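PDB 2HDO: phosphoglycolate phosphatase from Lactobacillus plantarum, which probably hydrolyses 2-phosphoglycolate to glycolate and phosphate, as a member of the haloacid dehalogenase-like hydrolase superfamily. Local coordinates for residues A[6-10]-A[91-95]. Residues are numbered along the deposited sequence; the frame is centred on the assembly and turned at random.
Sequences ALMFD and LFEQL
Phe9 lays one face of its ring against the tip of the Phe92 ring, Phe9 CE1 to Phe92 CZ 3.8 Å, the centroids 5.2 Å apart and the planes oblique at 58°. Its chi1 near -64° (m) carries the flat ring into the gap between strand 6-9 and the last turn of helix 88-94 with the residue that follows it, where Leu91 CD2 lies 4.4 Å from Phe9 CE2 and Leu95 CD1 4.4 Å from Phe9 CZ. This extended strand is central in the parallel sheet of a Rossmann-like HAD core, between strands 100-104 and 158-162, and the helix packs on one face of that sheet. Just past the strand, Asp10 probably begins the DxDx(T/V) motif, whose first aspartate is the nucleophile in HAD phosphatases; it salt-bridges Lys138. Two residues before Phe9, Leu7 (mt) points to the same side, its CD1 3.8 Å from Leu95 CD2; their CA atoms, 9.8 Å apart, set the register. Leucine suits this buried, wholly apolar interface. Leu95 leaves helical geometry, yet Leu95 N still donates a hydrogen bond to Leu91 O (3.0 Å).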
ATOM      1  N   ALA A   6       2.168  17.176   4.049  1.00 14.39           N
ATOM      2  CA  ALA A   6       2.703  15.878   3.720  1.00 12.63           C
ATOM      3  C   ALA A   6       1.673  15.020   3.028  1.00 12.82           C
ATOM      4  O   ALA A   6       0.473  15.074   3.353  1.00 12.29           O
ATOM      5  CB  ALA A   6       3.218  15.153   4.982  1.00 14.33           C
ATOM      6  N   LEU A   7       2.172  14.209   2.101  1.00 11.25           N
ATOM      7  CA  LEU A   7       1.411  13.160   1.445  1.00 10.73           C
ATOM      8  C   LEU A   7       2.121  11.851   1.663  1.00 13.22           C
ATOM      9  O   LEU A   7       3.287  11.729   1.319  1.00 13.84           O
ATOM     10  CB  LEU A   7       1.294  13.397  -0.045  1.00 12.11           C
ATOM     11  CG  LEU A   7       0.639  14.661  -0.522  1.00 15.35           C
ATOM     12  CD1 LEU A   7       0.565  14.597  -2.064  1.00 16.39           C
ATOM     13  CD2 LEU A   7      -0.710  14.898   0.071  1.00 16.59           C
HETATM   14  N   MSE A   8       1.422  10.906   2.293  1.00 12.18           N
HETATM   15  CA  MSE A   8       1.928   9.541   2.447  1.00 10.36           C
HETATM   16  C   MSE A   8       1.155   8.632   1.552  1.00 11.83           C
HETATM   17  O   MSE A   8      -0.046   8.798   1.420  1.00 14.30           O
HETATM   18  CB  MSE A   8       1.775   9.077   3.892  1.00 13.46           C
HETATM   19  CG  MSE A   8       2.468   9.968   4.856  1.00 14.14           C
HETATM   20 SE   MSE A   8       4.419   9.760   4.788  0.75 24.52          SE
HETATM   21  CE  MSE A   8       4.984  11.678   4.480  1.00 14.19           C
ATOM     22  N   PHE A   9       1.835   7.678   0.941  1.00 12.23           N
ATOM     23  CA  PHE A   9       1.247   6.795  -0.031  1.00 10.18           C
ATOM     24  C   PHE A   9       1.437   5.335   0.393  1.00 13.00           C
ATOM     25  O   PHE A   9       2.499   4.953   0.839  1.00 12.17           O
ATOM     26  CB  PHE A   9       1.924   6.917  -1.410  1.00 12.75           C
ATOM     27  CG  PHE A   9       1.766   8.261  -2.064  1.00 14.91           C
ATOM     28  CD1 PHE A   9       2.636   9.281  -1.729  1.00 15.69           C
ATOM     29  CD2 PHE A   9       0.764   8.507  -2.997  1.00 17.31           C
ATOM     30  CE1 PHE A   9       2.507  10.536  -2.286  1.00 16.92           C
ATOM     31  CE2 PHE A   9       0.655   9.769  -3.585  1.00 16.29           C
ATOM     32  CZ  PHE A   9       1.510  10.781  -3.209  1.00 13.41           C
ATOM     33  N   ASP A  10       0.393   4.545   0.212  1.00 14.02           N
ATOM     34  CA  ASP A  10       0.535   3.064   0.091  1.00 16.88           C
ATOM     35  C   ASP A  10       1.100   2.701  -1.279  1.00 17.09           C
ATOM     36  O   ASP A  10       1.054   3.513  -2.190  1.00 17.40           O
ATOM     37  CB  ASP A  10      -0.844   2.419   0.232  1.00 20.77           C
ATOM     38  CG  ASP A  10      -0.777   1.021   0.746  1.00 30.08           C
ATOM     39  OD1 ASP A  10       0.340   0.508   1.018  1.00 28.52           O
ATOM     40  OD2 ASP A  10      -1.862   0.422   0.854  1.00 31.54           O
ATOM     41  N   LEU A  91       2.677  12.595 -11.975  1.00 14.84           N
ATOM     42  CA  LEU A  91       2.256  13.155 -10.711  1.00 14.39           C
ATOM     43  C   LEU A  91       3.462  13.591  -9.905  1.00 13.17           C
ATOM     44  O   LEU A  91       3.496  14.684  -9.372  1.00 15.04           O
ATOM     45  CB  LEU A  91       1.422  12.164  -9.927  1.00 15.70           C
ATOM     46  CG  LEU A  91       1.099  12.529  -8.474  1.00 14.44           C
ATOM     47  CD1 LEU A  91       0.162  13.714  -8.434  1.00 16.89           C
ATOM     48  CD2 LEU A  91       0.552  11.317  -7.735  1.00 15.61           C
ATOM     49  N   PHE A  92       4.442  12.712  -9.778  1.00 14.90           N
ATOM     50  CA  PHE A  92       5.605  12.996  -8.964  1.00 15.64           C
ATOM     51  C   PHE A  92       6.526  14.097  -9.573  1.00 16.76           C
ATOM     52  O   PHE A  92       7.205  14.818  -8.835  1.00 22.15           O
ATOM     53  CB  PHE A  92       6.324  11.676  -8.610  1.00 15.72           C
ATOM     54  CG  PHE A  92       5.629  10.901  -7.534  1.00 13.63           C
ATOM     55  CD1 PHE A  92       5.684  11.350  -6.242  1.00 13.28           C
ATOM     56  CD2 PHE A  92       4.926   9.750  -7.802  1.00 24.84           C
ATOM     57  CE1 PHE A  92       5.029  10.707  -5.228  1.00 16.37           C
ATOM     58  CE2 PHE A  92       4.265   9.058  -6.777  1.00 18.61           C
ATOM     59  CZ  PHE A  92       4.306   9.526  -5.495  1.00 15.04           C
ATOM     60  N   GLU A  93       6.426  14.300 -10.885  1.00 18.23           N
ATOM     61  CA  GLU A  93       7.086  15.450 -11.538  1.00 16.93           C
ATOM     62  C   GLU A  93       6.427  16.774 -11.184  1.00 20.06           C
ATOM     63  O   GLU A  93       7.083  17.820 -11.235  1.00 23.83           O
ATOM     64  CB  GLU A  93       7.069  15.330 -13.065  1.00 18.18           C
ATOM     65  CG  GLU A  93       7.497  14.000 -13.668  1.00 24.03           C
ATOM     66  CD  GLU A  93       8.972  13.791 -13.671  1.00 36.82           C
ATOM     67  OE1 GLU A  93       9.670  14.543 -12.957  1.00 37.92           O
ATOM     68  OE2 GLU A  93       9.438  12.876 -14.395  1.00 28.49           O
ATOM     69  N   GLN A  94       5.136  16.765 -10.880  1.00 15.65           N
ATOM     70  CA  GLN A  94       4.377  18.007 -10.727  1.00 15.89           C
ATOM     71  C   GLN A  94       4.078  18.372  -9.261  1.00 14.82           C
ATOM     72  O   GLN A  94       3.784  19.526  -8.968  1.00 17.55           O
ATOM     73  CB  GLN A  94       3.050  17.901 -11.477  1.00 17.72           C
ATOM     74  CG  GLN A  94       3.122  17.697 -13.000  1.00 18.69           C
ATOM     75  CD  GLN A  94       3.832  18.803 -13.731  1.00 24.24           C
ATOM     76  OE1 GLN A  94       3.692  19.988 -13.397  1.00 27.69           O
ATOM     77  NE2 GLN A  94       4.604  18.428 -14.749  1.00 28.66           N
ATOM     78  N   LEU A  95       4.121  17.407  -8.340  1.00 14.95           N
ATOM     79  CA  LEU A  95       3.803  17.724  -6.929  1.00 17.41           C
ATOM     80  C   LEU A  95       4.766  18.821  -6.407  1.00 17.24           C
ATOM     81  O   LEU A  95       5.959  18.770  -6.725  1.00 19.74           O
ATOM     82  CB  LEU A  95       3.895  16.474  -6.074  1.00 17.08           C
ATOM     83  CG  LEU A  95       2.672  15.521  -6.149  1.00 16.09           C
ATOM     84  CD1 LEU A  95       2.967  14.166  -5.526  1.00 15.93           C
ATOM     85  CD2 LEU A  95       1.461  16.112  -5.443  1.00 17.61           C
TER